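Local structure of EF0056 (Enterococcus faecalis, 6ORI) at residues A[57-62]-A[129-134]; A[66-71]-A[171-176]; A[209-214]-A[246-251]. The protein is of unknown molecular function but, as an enterococcal surface protein with immunoglobulin-like architecture, is probably involved in biofilm formation. All blocks are in the same frame, centred on the assembly; numbering follows the deposited sequence. Where two conformers were deposited one is given.

Contact 1 of 3, residues A[57-62]-A[129-134]; sequences GKHNIA and AETTDT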
loop_
_atom_site.group_PDB
_atom_site.type_symbol
_atom_site.label_atom_id
_atom_site.label_comp_id
_atom_site.label_asym_id
_atom_site.label_seq_id
_atom_site.Cartn_x
_atom_site.Cartn_y
_atom_site.Cartn_z
ATOM N N GLY A 57 6.130 2.321 10.817
ATOM C CA GLY A 57 7.204 3.119 10.275
ATOM C C GLY A 57 8.525 2.447 10.443
ATOM O O GLY A 57 8.748 1.745 11.427
ATOM N N LYS A 58 9.414 2.641 9.480
ATOM C CA LYS A 58 10.764 2.134 9.618
ATOM C C LYS A 58 11.726 3.042 8.879
ATOM O O LYS A 58 11.467 3.502 7.737
ATOM C CB LYS A 58 10.897 0.698 9.105
ATOM C CG LYS A 58 12.364 0.285 9.174
ATOM C CD LYS A 58 12.622 -1.107 8.810
ATOM C CE LYS A 58 14.112 -1.350 8.568
ATOM N NZ LYS A 58 15.010 -0.764 9.591
ATOM N N HIS A 59 12.870 3.267 9.510
ATOM C CA HIS A 59 13.997 3.936 8.861
ATOM C C HIS A 59 15.279 3.167 9.137
ATOM O O HIS A 59 15.332 2.287 10.012
ATOM C CB HIS A 59 14.089 5.423 9.227
ATOM C CG HIS A 59 14.095 5.688 10.688
ATOM N ND1 HIS A 59 12.949 5.680 11.447
ATOM C CD2 HIS A 59 15.111 5.959 11.534
ATOM C CE1 HIS A 59 13.260 5.935 12.702
ATOM N NE2 HIS A 59 14.569 6.091 12.784
ATOM N N ASN A 60 16.302 3.461 8.343
ATOM C CA ASN A 60 17.466 2.591 8.250
ATOM C C ASN A 60 18.720 3.236 8.803
ATOM O O ASN A 60 19.711 2.528 9.062
ATOM C CB ASN A 60 17.729 2.209 6.789
ATOM C CG ASN A 60 16.544 1.568 6.115
ATOM O OD1 ASN A 60 15.612 1.083 6.764
ATOM N ND2 ASN A 60 16.580 1.544 4.792
ATOM N N ILE A 61 18.671 4.556 8.991
ATOM C CA ILE A 61 19.765 5.350 9.553
ATOM C C ILE A 61 19.125 6.297 10.553
ATOM O O ILE A 61 18.024 6.785 10.314
ATOM C CB ILE A 61 20.488 6.160 8.449
ATOM C CG1 ILE A 61 21.114 5.227 7.409
ATOM C CG2 ILE A 61 21.554 7.075 9.035
ATOM C CD1 ILE A 61 22.188 4.300 7.969
ATOM N N ALA A 62 19.785 6.551 11.675
ATOM C CA ALA A 62 19.201 7.385 12.691
ATOM C C ALA A 62 18.694 8.695 12.092
ATOM O O ALA A 62 19.330 9.283 11.215
ATOM C CB ALA A 62 20.217 7.650 13.792
ATOM N N ALA A 129 16.274 7.114 16.924
ATOM C CA ALA A 129 17.535 6.409 17.016
ATOM C C ALA A 129 17.404 4.923 16.719
ATOM O O ALA A 129 18.421 4.229 16.615
ATOM C CB ALA A 129 18.152 6.618 18.400
ATOM N N GLU A 130 16.182 4.423 16.567
ATOM C CA GLU A 130 15.980 2.996 16.366
ATOM C C GLU A 130 15.838 2.737 14.879
ATOM O O GLU A 130 15.023 3.373 14.202
ATOM C CB GLU A 130 14.764 2.528 17.179
ATOM C CG GLU A 130 15.019 2.622 18.690
ATOM C CD GLU A 130 13.795 2.409 19.570
ATOM O OE1 GLU A 130 12.797 1.823 19.099
ATOM O OE2 GLU A 130 13.836 2.840 20.754
ATOM N N THR A 131 16.672 1.839 14.362
ATOM C CA THR A 131 16.764 1.603 12.922
ATOM C C THR A 131 16.644 0.128 12.577
ATOM O O THR A 131 17.155 -0.326 11.544
ATOM C CB THR A 131 18.102 2.099 12.386
ATOM O OG1 THR A 131 19.166 1.348 12.992
ATOM C CG2 THR A 131 18.269 3.552 12.683
ATOM N N THR A 132 15.939 -0.627 13.407
ATOM C CA THR A 132 15.871 -2.066 13.222
ATOM C C THR A 132 14.441 -2.468 12.859
ATOM O O THR A 132 13.946 -2.104 11.784
ATOM C CB THR A 132 16.436 -2.804 14.435
ATOM O OG1 THR A 132 15.691 -2.490 15.603
ATOM C CG2 THR A 132 17.895 -2.399 14.658
ATOM N N ASP A 133 13.767 -3.194 13.732
ATOM C CA ASP A 133 12.466 -3.766 13.410
ATOM C C ASP A 133 11.418 -2.690 13.198
ATOM O O ASP A 133 11.429 -1.669 13.887
ATOM C CB ASP A 133 11.988 -4.678 14.546
ATOM C CG ASP A 133 12.927 -5.823 14.801
ATOM O OD1 ASP A 133 13.651 -6.205 13.856
ATOM O OD2 ASP A 133 12.896 -6.338 15.940
ATOM N N THR A 134 10.474 -2.938 12.310
ATOM C CA THR A 134 9.372 -2.026 12.093
ATOM C C THR A 134 8.770 -1.534 13.399
ATOM O O THR A 134 8.499 -2.336 14.289
ATOM C CB THR A 134 8.287 -2.722 11.280
ATOM O OG1 THR A 134 8.854 -3.219 10.065
ATOM C CG2 THR A 134 7.138 -1.767 10.961
HETATM O O HOH W 1 13.028 2.397 12.448
HETATM O O HOH W 2 21.541 2.231 11.104
#
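K58 sends its side chain across to the backbone of T132. CG stands anti to the backbone N and the chain stays extended as far as CE; only the last torsion bends (chi4 46°), swinging NZ over to the opposing loop. There NZ donates to T132 O at 2.8 Å, lying in the carbonyl plane on a lone pair, while CE runs beside the same oxygen. The ammonium turns back on its own strand as well, bonding H59 O at 3.1 Å from well above that carbonyl plane, so one charged group ties together carbonyls from both segments.

H59 and T131 form the second pair, their side chains crossing at about a right angle. The methyl CG2 of T131 lies 4.1 Å from H59 CD2 and comes closer still to the backbone of I61 and A62, 3.5 Å from A62 N. The CA of T131 adds a CH···O contact to H59 O at 3.3 Å. The ring nitrogens of H59 are satisfied elsewhere, ND1 with Y118 OH and NE2 with G128 O, which would fix the ring's rotation. One face carries a water that accepts from H59 N and donates to E130 O; a second water links N60 O with T131 OG1. At the other end the methyl of T134 rests by G57 O, its hydroxyl being engaged with K248 O.

Here strand 50-59 of an antiparallel sheet, consistent with an immunoglobulin-like domain, runs out beside the loop that leads into its partner, strand 135-144, and a lysine and waters take over from the regular ladder, which still joins G57 to Q135.

Contact 2 of 3, residues A[66-71]-A[171-176]; sequences ANWEIR and LVSHQD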
loop_
_atom_site.group_PDB
_atom_site.type_symbol
_atom_site.label_atom_id
_atom_site.label_comp_id
_atom_site.label_asym_id
_atom_site.label_seq_id
_atom_site.Cartn_x
_atom_site.Cartn_y
_atom_site.Cartn_z
ATOM N N ALA A 66 12.002 17.774 14.006
ATOM C CA ALA A 66 10.661 18.012 13.505
ATOM C C ALA A 66 10.616 18.196 11.996
ATOM O O ALA A 66 9.563 18.495 11.461
ATOM C CB ALA A 66 10.091 19.244 14.179
ATOM N N ASN A 67 11.728 18.005 11.293
ATOM C CA ASN A 67 11.708 18.142 9.845
ATOM C C ASN A 67 10.710 17.220 9.144
ATOM O O ASN A 67 10.147 17.564 8.110
ATOM C CB ASN A 67 13.091 17.879 9.265
ATOM C CG ASN A 67 13.138 18.135 7.784
ATOM O OD1 ASN A 67 12.933 19.267 7.334
ATOM N ND2 ASN A 67 13.337 17.088 6.999
ATOM N N TRP A 68 10.575 16.031 9.707
ATOM C CA TRP A 68 9.876 14.916 9.091
ATOM C C TRP A 68 8.449 14.885 9.592
ATOM O O TRP A 68 8.198 14.716 10.784
ATOM C CB TRP A 68 10.598 13.637 9.457
ATOM C CG TRP A 68 12.070 13.699 9.207
ATOM C CD1 TRP A 68 13.038 13.720 10.153
ATOM C CD2 TRP A 68 12.740 13.771 7.938
ATOM N NE1 TRP A 68 14.281 13.799 9.560
ATOM C CE2 TRP A 68 14.120 13.827 8.202
ATOM C CE3 TRP A 68 12.312 13.798 6.613
ATOM C CZ2 TRP A 68 15.070 13.913 7.198
ATOM C CZ3 TRP A 68 13.258 13.862 5.611
ATOM C CH2 TRP A 68 14.624 13.922 5.911
ATOM N N GLU A 69 7.518 15.048 8.660
ATOM C CA GLU A 69 6.094 15.131 9.004
ATOM C C GLU A 69 5.283 14.099 8.241
ATOM O O GLU A 69 5.322 14.037 7.014
ATOM C CB GLU A 69 5.567 16.518 8.695
ATOM C CG GLU A 69 4.121 16.732 9.073
ATOM C CD GLU A 69 3.747 18.176 8.923
ATOM O OE1 GLU A 69 3.369 18.565 7.795
ATOM O OE2 GLU A 69 3.903 18.918 9.915
ATOM N N ILE A 70 4.534 13.300 8.980
ATOM C CA ILE A 70 3.647 12.318 8.393
ATOM C C ILE A 70 2.352 13.018 8.050
ATOM O O ILE A 70 1.811 13.779 8.879
ATOM C CB ILE A 70 3.357 11.188 9.396
ATOM C CG1 ILE A 70 4.634 10.390 9.717
ATOM C CG2 ILE A 70 2.256 10.239 8.861
ATOM C CD1 ILE A 70 4.474 9.435 10.881
ATOM N N ARG A 71 1.880 12.817 6.832
ATOM C CA ARG A 71 0.600 13.323 6.407
ATOM C C ARG A 71 -0.322 12.178 6.070
ATOM O O ARG A 71 0.093 11.169 5.490
ATOM C CB ARG A 71 0.743 14.297 5.247
ATOM C CG ARG A 71 1.355 15.608 5.764
ATOM C CD ARG A 71 1.335 16.730 4.795
ATOM N NE ARG A 71 1.986 17.894 5.379
ATOM C CZ ARG A 71 2.222 19.011 4.716
ATOM N NH1 ARG A 71 1.889 19.123 3.439
ATOM N NH2 ARG A 71 2.826 20.004 5.332
ATOM N N LEU A 171 5.212 10.883 3.754
ATOM C CA LEU A 171 6.159 11.637 4.553
ATOM C C LEU A 171 6.638 12.854 3.791
ATOM O O LEU A 171 7.026 12.723 2.626
ATOM C CB LEU A 171 7.331 10.730 4.873
ATOM C CG LEU A 171 8.404 11.302 5.777
ATOM C CD1 LEU A 171 7.841 11.528 7.159
ATOM C CD2 LEU A 171 9.602 10.356 5.819
ATOM N N VAL A 172 6.618 14.017 4.436
ATOM C CA VAL A 172 7.166 15.227 3.813
ATOM C C VAL A 172 8.308 15.757 4.645
ATOM O O VAL A 172 8.468 15.402 5.809
ATOM C CB VAL A 172 6.114 16.338 3.603
ATOM C CG1 VAL A 172 4.935 15.830 2.749
ATOM C CG2 VAL A 172 5.636 16.856 4.931
ATOM N N SER A 173 9.102 16.613 4.014
ATOM C CA SER A 173 10.278 17.187 4.613
ATOM C C SER A 173 10.188 18.711 4.557
ATOM O O SER A 173 10.136 19.295 3.479
ATOM C CB SER A 173 11.487 16.701 3.825
ATOM O OG SER A 173 12.642 17.432 4.224
ATOM N N HIS A 174 10.152 19.347 5.715
ATOM C CA HIS A 174 9.982 20.801 5.774
ATOM C C HIS A 174 11.160 21.552 5.111
ATOM O O HIS A 174 10.940 22.577 4.451
ATOM C CB HIS A 174 9.765 21.274 7.221
ATOM C CG HIS A 174 8.495 20.791 7.854
ATOM N ND1 HIS A 174 7.282 20.772 7.205
ATOM C CD2 HIS A 174 8.258 20.333 9.105
ATOM C CE1 HIS A 174 6.352 20.301 8.022
ATOM N NE2 HIS A 174 6.921 20.035 9.184
ATOM N N GLN A 175 12.374 21.026 5.246
ATOM C CA GLN A 175 13.572 21.670 4.689
ATOM C C GLN A 175 13.583 21.587 3.163
ATOM O O GLN A 175 14.348 22.290 2.496
ATOM C CB GLN A 175 14.850 21.038 5.269
ATOM C CG GLN A 175 15.067 19.571 4.884
ATOM C CD GLN A 175 16.121 18.857 5.700
ATOM O OE1 GLN A 175 16.504 19.305 6.770
ATOM N NE2 GLN A 175 16.583 17.712 5.194
ATOM N N ASP A 176 12.760 20.694 2.621
ATOM C CA ASP A 176 12.609 20.517 1.179
ATOM C C ASP A 176 11.259 21.065 0.697
ATOM O O ASP A 176 10.634 20.517 -0.214
ATOM C CB ASP A 176 12.716 19.029 0.830
ATOM C CG ASP A 176 14.077 18.449 1.161
ATOM O OD1 ASP A 176 15.061 18.903 0.538
ATOM O OD2 ASP A 176 14.181 17.547 2.022
HETATM O O HOH W 3 7.008 19.185 11.828
#
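N67 turns both ends of its amide onto the chain that follows strand 166-173. OD1 accepts from Q175 N at 2.8 Å, in the carbonyl plane, and ND2 donates to S173 OG at 2.9 Å; that hydroxyl in turn donates to D176 OD2, so the serine acts as a relay. The reach depends on CG standing anti to the backbone N (chi1 -175°). The backbone adds a bond from H174 N to N67 O.

Further along, E69 and V172 form a hydrogen-bonded antiparallel pair, bonded through E69 N to V172 O and V172 N to E69 O. E69 OE1 forms a salt bridge with R71, gripped side-on by NE (2.9 Å) and NH2 and lying in the guanidinium plane; R71 also pairs with E21 and D178. The H174 ring stands nearly perpendicular to the carboxylate, 86° between planes, and gives only a weak NE2 bond to E69 OE2, being held chiefly by D178 at ND1. A water joins H174 NE2 to A66 O.

V172 CG2 sits 3.8 Å from R71 NE, over one guanidinium face. On the sheet face of W68, I70, L171 and S173, L171 CD1 fits against W68 CB and I70 CG1, S173 CB lies 3.8 Å from W68 CZ3, and N67 ND2 hangs over the indole near its rim.

Strand 68-74 runs between strands 113-117 and 166-173, bonding V116 through I70; the W68 indole meets Y29 and F31 edge-to-face, and L171 packs on F31 and L34 of strand 31-38.

Contact 3 of 3, residues A[209-214]-A[246-251]; sequences DQFKHG and LTKEKN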
loop_
_atom_site.group_PDB
_atom_site.type_symbol
_atom_site.label_atom_id
_atom_site.label_comp_id
_atom_site.label_asym_id
_atom_site.label_seq_id
_atom_site.Cartn_x
_atom_site.Cartn_y
_atom_site.Cartn_z
ATOM N N ASP A 209 4.303 -15.300 12.387
ATOM C CA ASP A 209 4.682 -14.117 13.153
ATOM C C ASP A 209 5.823 -13.350 12.494
ATOM O O ASP A 209 6.492 -12.545 13.167
ATOM C CB ASP A 209 5.092 -14.527 14.572
ATOM C CG ASP A 209 6.251 -15.508 14.600
ATOM O OD1 ASP A 209 6.667 -16.011 13.526
ATOM O OD2 ASP A 209 6.750 -15.781 15.723
ATOM N N GLN A 210 6.043 -13.548 11.194
ATOM C CA GLN A 210 7.172 -12.921 10.520
ATOM C C GLN A 210 6.836 -11.637 9.770
ATOM O O GLN A 210 7.717 -10.788 9.550
ATOM C CB GLN A 210 7.851 -13.924 9.588
ATOM C CG GLN A 210 8.483 -15.074 10.338
ATOM C CD GLN A 210 9.497 -14.593 11.330
ATOM O OE1 GLN A 210 10.444 -13.892 10.969
ATOM N NE2 GLN A 210 9.275 -14.903 12.600
ATOM N N PHE A 211 5.572 -11.480 9.393
ATOM C CA PHE A 211 5.131 -10.279 8.689
ATOM C C PHE A 211 4.105 -9.528 9.497
ATOM O O PHE A 211 3.276 -10.129 10.187
ATOM C CB PHE A 211 4.600 -10.649 7.312
ATOM C CG PHE A 211 5.674 -11.155 6.424
ATOM C CD1 PHE A 211 6.517 -10.281 5.792
ATOM C CD2 PHE A 211 5.878 -12.510 6.249
ATOM C CE1 PHE A 211 7.535 -10.733 4.985
ATOM C CE2 PHE A 211 6.897 -12.956 5.464
ATOM C CZ PHE A 211 7.736 -12.066 4.835
ATOM N N LYS A 212 4.182 -8.203 9.422
ATOM C CA LYS A 212 3.279 -7.317 10.110
ATOM C C LYS A 212 2.156 -6.796 9.225
ATOM O O LYS A 212 1.047 -6.581 9.689
ATOM C CB LYS A 212 4.088 -6.163 10.693
ATOM C CG LYS A 212 3.295 -5.331 11.685
ATOM C CD LYS A 212 4.005 -4.079 12.131
ATOM C CE LYS A 212 5.250 -4.373 12.917
ATOM N NZ LYS A 212 5.031 -5.126 14.186
ATOM N N HIS A 213 2.434 -6.594 7.940
ATOM C CA HIS A 213 1.482 -5.954 7.056
ATOM C C HIS A 213 1.856 -6.198 5.601
ATOM O O HIS A 213 3.020 -6.372 5.262
ATOM C CB HIS A 213 1.477 -4.445 7.353
ATOM C CG HIS A 213 0.387 -3.670 6.683
ATOM N ND1 HIS A 213 -0.944 -3.800 7.015
ATOM C CD2 HIS A 213 0.440 -2.733 5.712
ATOM C CE1 HIS A 213 -1.661 -2.974 6.273
ATOM N NE2 HIS A 213 -0.844 -2.306 5.487
ATOM N N GLY A 214 0.839 -6.229 4.750
ATOM C CA GLY A 214 0.992 -6.265 3.318
ATOM C C GLY A 214 0.153 -5.156 2.713
ATOM O O GLY A 214 -0.935 -4.841 3.198
ATOM N N LEU A 246 5.735 -5.757 1.637
ATOM C CA LEU A 246 5.636 -6.541 2.859
ATOM C C LEU A 246 6.444 -5.886 3.954
ATOM O O LEU A 246 7.648 -5.636 3.788
ATOM C CB LEU A 246 6.134 -7.972 2.627
ATOM C CG LEU A 246 5.382 -8.716 1.530
ATOM C CD1 LEU A 246 6.024 -10.058 1.319
ATOM C CD2 LEU A 246 3.947 -8.898 1.886
ATOM N N THR A 247 5.766 -5.566 5.042
ATOM C CA THR A 247 6.362 -4.976 6.236
ATOM C C THR A 247 6.648 -6.122 7.194
ATOM O O THR A 247 5.718 -6.853 7.575
ATOM C CB THR A 247 5.335 -4.023 6.848
ATOM O OG1 THR A 247 5.011 -2.988 5.899
ATOM C CG2 THR A 247 5.809 -3.440 8.172
ATOM N N LYS A 248 7.897 -6.281 7.592
ATOM C CA LYS A 248 8.253 -7.364 8.486
ATOM C C LYS A 248 7.968 -7.062 9.949
ATOM O O LYS A 248 7.876 -5.912 10.361
ATOM C CB LYS A 248 9.736 -7.681 8.344
ATOM C CG LYS A 248 10.132 -8.200 6.975
ATOM C CD LYS A 248 11.639 -8.551 6.948
ATOM C CE LYS A 248 12.089 -9.018 5.593
ATOM N NZ LYS A 248 13.512 -9.485 5.656
ATOM N N GLU A 249 7.849 -8.120 10.729
ATOM C CA GLU A 249 7.766 -8.022 12.175
ATOM C C GLU A 249 9.170 -7.901 12.775
ATOM O O GLU A 249 9.420 -7.045 13.633
ATOM C CB GLU A 249 7.044 -9.266 12.710
ATOM C CG GLU A 249 6.820 -9.276 14.214
ATOM C CD GLU A 249 5.801 -8.257 14.663
ATOM O OE1 GLU A 249 5.021 -7.758 13.812
ATOM O OE2 GLU A 249 5.782 -7.957 15.875
ATOM N N LYS A 250 10.082 -8.758 12.326
ATOM C CA LYS A 250 11.477 -8.768 12.784
ATOM C C LYS A 250 12.399 -8.766 11.540
ATOM O O LYS A 250 12.285 -7.868 10.719
ATOM C CB LYS A 250 11.739 -9.970 13.693
ATOM C CG LYS A 250 10.923 -9.964 14.979
ATOM C CD LYS A 250 11.491 -9.004 15.990
ATOM C CE LYS A 250 11.616 -9.648 17.370
ATOM N NZ LYS A 250 10.388 -10.382 17.791
ATOM N N ASN A 251 13.267 -9.771 11.380
ATOM C CA ASN A 251 14.278 -9.774 10.330
ATOM C C ASN A 251 14.251 -11.092 9.533
ATOM O O ASN A 251 15.285 -11.734 9.329
ATOM C CB ASN A 251 15.680 -9.523 10.916
ATOM C CG ASN A 251 16.125 -10.615 11.848
ATOM O OD1 ASN A 251 15.321 -11.244 12.518
ATOM N ND2 ASN A 251 17.422 -10.878 11.855
HETATM O O HOH W 4 10.313 -10.967 10.449
HETATM O O HOH W 5 7.992 -5.072 14.681
HETATM O O HOH W 6 3.181 -3.274 3.819
#
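F211 brings CE1 of its ring up to L246 CB (3.9 Å) and K248 CG on the close-packed side of this strand pair, while T247 O comes up to the ring edge; I340 of strand 340-348 touches all three of these side chains, and F252 meets F211 edge-to-face. The backbone is bonded through T247: its O takes a bond of 2.8 Å from K212 N and a weak one of 3.3 Å from H213 N, and T247 N returns a bond to H213 O. On the opposite face from L246, H213 and T247 bring their CB atoms within 3.9 Å of each other, and T247 OG1 is bonded with D33 and a water.

The solvent-facing part is wetter and less certain. K212 starts with CG anti to the backbone N (chi1 -168°) and then bends twice, bringing NZ to E249 OE1 at 2.7 Å in a salt bridge that meets the carboxylate from above its plane. E249 has two conformers, so the bridge is to be read with caution. Water supplements it, accepting from K212 NZ and donating to E249 O. Another water donates to both Q210 O and Q210 OE1 and accepts from K250 N. Amid these water-linked side chains the backbone bond from E249 N to Q210 O (2.9 Å) joins the two segments.

Between the halves the register slips by one residue: K212 and H213 both face T247, the signature of a classic beta bulge, here placed near the start of edge strand 211-221 of a five-stranded antiparallel sheet.

Contacts 1 and 2 both reach the same antiparallel sheet, with centres about 16 Å apart; strands 50-59 and 68-74 follow each other in the chain, and the later segments return to them in the same order, so the two contacts alternate in sequence. Contact 3 lies in a separate five-stranded sheet, yet its centre is about 14 Å from that of contact 1. The two touch directly: T134 OG1 is 2.9 Å from K248 O, probably a hydrogen bond, and the methyls of T134 and T247 pack together, so the loop of contact 1 touches the sheet of contact 3. Contact 2 stays about 13 Å from contact 3 at nearest atoms. None of the three supplies a calcium ligand.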